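Local coordinates for protein 1,3,6,8-tetrahydroxynaphthalene synthase (Streptomyces coelicolor, PDB 1U0M) that condenses five malonyl-CoA units into a pentaketide and cyclises it to 1,3,6,8-tetrahydroxynaphthalene, a precursor of melanin, as a homodimeric type III polyketide synthase, at residues T226-I230 / G342-T346; V247-M251 / I284-L288. One frame throughout, in Å; residues are numbered along the deposited sequence.

Interaction 1: T226-I230 / G342-T346; sequences TEDWI and GPGIT
Thr226 OG1 accepts the backbone hydrogen bond of Ile345 N at 2.9 Å, nearly straight at 178°. With chi1 at 49°, the hydroxyl sits between its own N and carbonyl carbon and faces the 342-346 loop. The hydroxyl also donates to Ile223 O, so it accepts one bond and gives another. Ile345 crosses Thr226 at about a right angle, its CG1 3.6 Å from Thr226 CB. Its CD1 reaches on to Trp229 CB, and Ile230 CD1 lies 4.1 Å from Ile345 CG1. Gly344 O receives a CA-H...O contact from Glu227 CA at 3.0 Å.

Two waters link the backbones. Water 1 takes the N-H of Gly344 at 2.7 Å and that of Ile230, and lies within bonding range of Thr226 O and Glu227 O. Water 2 joins Thr226 N to Gly344 O. The Gly344-Ile345 peptide is cis, and the backbone angles of Gly344 would jam any CB against the preceding carbonyl.

Were Thr226 replaced by alanine, Ile345 N would probably lose its acceptor and Ile223 O its hydroxyl partner. Farther out, Pro343 packs on Met119 of the second subunit, and Gly342 lies close to Cys146, the active-site residue by similarity. Backbone polar groups of this largely buried contact are thus met by one hydroxyl and two waters, consistent with a well-fixed cis turn beside the probable active site.

Interaction 2: V247-M251 / I284-L288; sequences VPATM and ILDDL
Met251 and Ile284 meet through sulfur: Met251 SD lies 3.5 Å from Ile284 CG2, and the two side chains cross at about a right angle. The Met251 chain is bent at chi2 (67°) and again at chi3, which folds it over one side of the helix. Its CE presses on Leu288 CD2 at 3.4 Å, tighter than usual for two carbons. Met251 CB and CG lie against Asp287 CB, each at 3.3 Å. The other apolar contacts gather on Ile284. Its CG1 rests against Pro248 CB at 3.8 Å, and its CD1 touches Val247 CG1 at the same distance.

Contacts with polar atoms are of packing type, and no hydrogen bond crosses between the segments. Met251 SD comes within 3.1 Å of Ile284 O. Asp287 OD2 lies 3.6 Å from Pro248 O; both are acceptors, so this is only proximity.

Within 247-251, Met251 N bonds to Pro248 O, closing the 3-10 turn that leads into helix 251-263. The contact therefore joins the start of that helix, and the loop after strand 238-243, to helix 281-291. On the far side of helix 281-291, Leu285 packs on helix 300-308.

Interaction 2 is nested along the chain inside the loop closed by interaction 1, and the two touch. Trp229 CZ3 meets Thr250 CG2 at 3.3 Å, and Ile230 CD1 meets Val247 CG1 at 3.8 Å. Interaction 1 is buried and lies at the dimer interface. It pairs two loops that adjoin strands, and a hydroxyl and waters serve its backbone polar groups. Interaction 2 is partly buried, and the second subunit does not touch it. There no hydrogen bond crosses between the segments, and the contact is made by apolar side chains, a methionine sulfur and the CB of an aspartate. Residues 226-230 and 247-251 flank the hairpin of strands 230-235 and 238-243.

Interaction 1: T226-I230 / G342-T346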
loop_
_atom_site.group_PDB
_atom_site.type_symbol
_atom_site.label_atom_id
_atom_site.label_comp_id
_atom_site.label_asym_id
_atom_site.label_seq_id
_atom_site.Cartn_x
_atom_site.Cartn_y
_atom_site.Cartn_z
ATOM N N THR A 226 5.780 5.108 -19.072
ATOM C CA THR A 226 5.710 6.407 -18.413
ATOM C C THR A 226 5.952 6.188 -16.915
ATOM O O THR A 226 5.637 7.046 -16.084
ATOM C CB THR A 226 4.334 7.072 -18.630
ATOM O OG1 THR A 226 3.297 6.136 -18.325
ATOM C CG2 THR A 226 4.179 7.528 -20.073
ATOM N N GLU A 227 6.533 5.030 -16.594
ATOM C CA GLU A 227 6.813 4.635 -15.212
ATOM C C GLU A 227 7.536 5.698 -14.400
ATOM O O GLU A 227 7.151 5.974 -13.265
ATOM C CB GLU A 227 7.633 3.337 -15.173
ATOM C CG GLU A 227 6.975 2.174 -15.872
ATOM C CD GLU A 227 7.438 2.012 -17.313
ATOM O OE1 GLU A 227 7.790 3.028 -17.965
ATOM O OE2 GLU A 227 7.434 0.858 -17.792
ATOM N N ASP A 228 8.568 6.297 -14.992
ATOM C CA ASP A 228 9.350 7.326 -14.316
ATOM C C ASP A 228 8.879 8.747 -14.569
ATOM O O ASP A 228 9.582 9.702 -14.232
ATOM C CB ASP A 228 10.838 7.220 -14.704
ATOM C CG ASP A 228 11.093 7.535 -16.177
ATOM O OD1 ASP A 228 10.725 8.636 -16.646
ATOM O OD2 ASP A 228 11.675 6.674 -16.870
ATOM N N TRP A 229 7.694 8.904 -15.147
ATOM C CA TRP A 229 7.189 10.245 -15.438
ATOM C C TRP A 229 6.632 11.011 -14.238
ATOM O O TRP A 229 6.737 12.230 -14.186
ATOM C CB TRP A 229 6.184 10.160 -16.581
ATOM C CG TRP A 229 6.896 9.935 -17.890
ATOM C CD1 TRP A 229 8.142 9.390 -18.062
ATOM C CD2 TRP A 229 6.434 10.295 -19.196
ATOM N NE1 TRP A 229 8.487 9.399 -19.391
ATOM C CE2 TRP A 229 7.457 9.946 -20.112
ATOM C CE3 TRP A 229 5.260 10.878 -19.685
ATOM C CZ2 TRP A 229 7.338 10.165 -21.486
ATOM C CZ3 TRP A 229 5.145 11.097 -21.054
ATOM C CH2 TRP A 229 6.179 10.739 -21.937
ATOM N N ILE A 230 6.054 10.294 -13.274
ATOM C CA ILE A 230 5.534 10.902 -12.043
ATOM C C ILE A 230 5.984 9.943 -10.941
ATOM O O ILE A 230 5.327 8.944 -10.648
ATOM C CB ILE A 230 4.007 11.025 -12.059
ATOM C CG1 ILE A 230 3.546 11.611 -13.403
ATOM C CG2 ILE A 230 3.567 11.945 -10.925
ATOM C CD1 ILE A 230 2.048 11.839 -13.523
ATOM N N GLY A 342 -1.950 9.601 -11.569
ATOM C CA GLY A 342 -0.703 9.743 -10.828
ATOM C C GLY A 342 0.369 8.757 -11.263
ATOM O O GLY A 342 0.414 8.367 -12.427
ATOM N N PRO A 343 1.261 8.341 -10.345
ATOM C CA PRO A 343 2.352 7.395 -10.600
ATOM C C PRO A 343 1.955 6.180 -11.452
ATOM O O PRO A 343 0.995 5.478 -11.136
ATOM C CB PRO A 343 2.777 6.999 -9.193
ATOM C CG PRO A 343 2.630 8.288 -8.453
ATOM C CD PRO A 343 1.293 8.805 -8.943
ATOM N N GLY A 344 2.706 5.927 -12.522
ATOM C CA GLY A 344 2.400 4.798 -13.382
ATOM C C GLY A 344 2.915 4.940 -14.808
ATOM O O GLY A 344 3.813 4.200 -15.218
ATOM N N ILE A 345 2.357 5.869 -15.585
ATOM C CA ILE A 345 1.277 6.748 -15.150
ATOM C C ILE A 345 -0.019 5.952 -15.030
ATOM O O ILE A 345 -0.420 5.257 -15.968
ATOM C CB ILE A 345 1.100 7.904 -16.157
ATOM C CG1 ILE A 345 2.370 8.768 -16.170
ATOM C CG2 ILE A 345 -0.121 8.725 -15.807
ATOM C CD1 ILE A 345 2.364 9.900 -17.175
ATOM N N THR A 346 -0.662 6.045 -13.867
ATOM C CA THR A 346 -1.898 5.322 -13.618
ATOM C C THR A 346 -3.131 6.207 -13.627
ATOM O O THR A 346 -3.068 7.394 -13.315
ATOM C CB THR A 346 -1.859 4.599 -12.272
ATOM O OG1 THR A 346 -0.755 3.687 -12.259
ATOM C CG2 THR A 346 -3.149 3.823 -12.045
HETATM O O HOH W 1 4.729 7.410 -13.560
HETATM O O HOH W 2 4.488 3.382 -17.709
#

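Interaction 2: V247-M251 / I284-L288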
loop_
_atom_site.group_PDB
_atom_site.type_symbol
_atom_site.label_atom_id
_atom_site.label_comp_id
_atom_site.label_asym_id
_atom_site.label_seq_id
_atom_site.Cartn_x
_atom_site.Cartn_y
_atom_site.Cartn_z
ATOM N N VAL A 247 4.311 15.334 -18.894
ATOM C CA VAL A 247 3.101 14.841 -18.261
ATOM C C VAL A 247 1.786 15.377 -18.837
ATOM O O VAL A 247 0.879 14.601 -19.128
ATOM C CB VAL A 247 3.138 15.086 -16.737
ATOM C CG1 VAL A 247 1.819 14.657 -16.105
ATOM C CG2 VAL A 247 4.281 14.288 -16.123
ATOM N N PRO A 248 1.658 16.701 -19.018
ATOM C CA PRO A 248 0.395 17.213 -19.568
ATOM C C PRO A 248 0.039 16.619 -20.941
ATOM O O PRO A 248 -1.091 16.178 -21.165
ATOM C CB PRO A 248 0.632 18.720 -19.620
ATOM C CG PRO A 248 2.101 18.806 -19.893
ATOM C CD PRO A 248 2.670 17.770 -18.947
ATOM N N ALA A 249 1.012 16.603 -21.846
ATOM C CA ALA A 249 0.812 16.063 -23.187
ATOM C C ALA A 249 0.251 14.639 -23.173
ATOM O O ALA A 249 -0.349 14.193 -24.155
ATOM C CB ALA A 249 2.130 16.094 -23.964
ATOM N N THR A 250 0.446 13.929 -22.064
ATOM C CA THR A 250 -0.037 12.552 -21.939
ATOM C C THR A 250 -1.567 12.494 -21.923
ATOM O O THR A 250 -2.164 11.412 -21.939
ATOM C CB THR A 250 0.501 11.877 -20.650
ATOM O OG1 THR A 250 -0.099 12.486 -19.500
ATOM C CG2 THR A 250 2.019 12.024 -20.566
ATOM N N MET A 251 -2.194 13.665 -21.895
ATOM C CA MET A 251 -3.647 13.752 -21.885
ATOM C C MET A 251 -4.224 13.166 -23.177
ATOM O O MET A 251 -5.320 12.600 -23.183
ATOM C CB MET A 251 -4.080 15.209 -21.744
ATOM C CG MET A 251 -5.207 15.427 -20.752
ATOM S SD MET A 251 -4.699 15.086 -19.053
ATOM C CE MET A 251 -5.364 13.457 -18.802
ATOM N N ILE A 284 -2.935 20.500 -17.066
ATOM C CA ILE A 284 -3.240 19.108 -17.349
ATOM C C ILE A 284 -4.748 18.877 -17.389
ATOM O O ILE A 284 -5.236 18.021 -18.125
ATOM C CB ILE A 284 -2.614 18.194 -16.276
ATOM C CG1 ILE A 284 -1.094 18.357 -16.284
ATOM C CG2 ILE A 284 -2.999 16.748 -16.527
ATOM C CD1 ILE A 284 -0.390 17.587 -15.189
ATOM N N LEU A 285 -5.484 19.650 -16.600
ATOM C CA LEU A 285 -6.932 19.510 -16.551
ATOM C C LEU A 285 -7.580 20.033 -17.826
ATOM O O LEU A 285 -8.616 19.526 -18.255
ATOM C CB LEU A 285 -7.494 20.256 -15.342
ATOM C CG LEU A 285 -8.925 19.902 -14.931
ATOM C CD1 LEU A 285 -8.982 18.451 -14.489
ATOM C CD2 LEU A 285 -9.373 20.812 -13.801
ATOM N N ASP A 286 -6.968 21.047 -18.431
ATOM C CA ASP A 286 -7.497 21.634 -19.658
ATOM C C ASP A 286 -7.209 20.807 -20.901
ATOM O O ASP A 286 -7.895 20.940 -21.915
ATOM C CB ASP A 286 -6.961 23.050 -19.851
ATOM C CG ASP A 286 -7.778 24.079 -19.105
ATOM O OD1 ASP A 286 -9.017 24.061 -19.250
ATOM O OD2 ASP A 286 -7.190 24.907 -18.378
ATOM N N ASP A 287 -6.182 19.967 -20.831
ATOM C CA ASP A 287 -5.845 19.101 -21.951
ATOM C C ASP A 287 -6.884 17.986 -21.953
ATOM O O ASP A 287 -7.108 17.325 -22.966
ATOM C CB ASP A 287 -4.443 18.511 -21.770
ATOM C CG ASP A 287 -3.341 19.529 -22.012
ATOM O OD1 ASP A 287 -3.442 20.660 -21.490
ATOM O OD2 ASP A 287 -2.367 19.191 -22.720
ATOM N N LEU A 288 -7.523 17.795 -20.803
ATOM C CA LEU A 288 -8.543 16.771 -20.655
ATOM C C LEU A 288 -9.883 17.323 -21.141
ATOM O O LEU A 288 -10.765 16.567 -21.540
ATOM C CB LEU A 288 -8.639 16.343 -19.186
ATOM C CG LEU A 288 -9.259 14.981 -18.854
ATOM C CD1 LEU A 288 -10.751 15.013 -19.066
ATOM C CD2 LEU A 288 -8.618 13.910 -19.717
#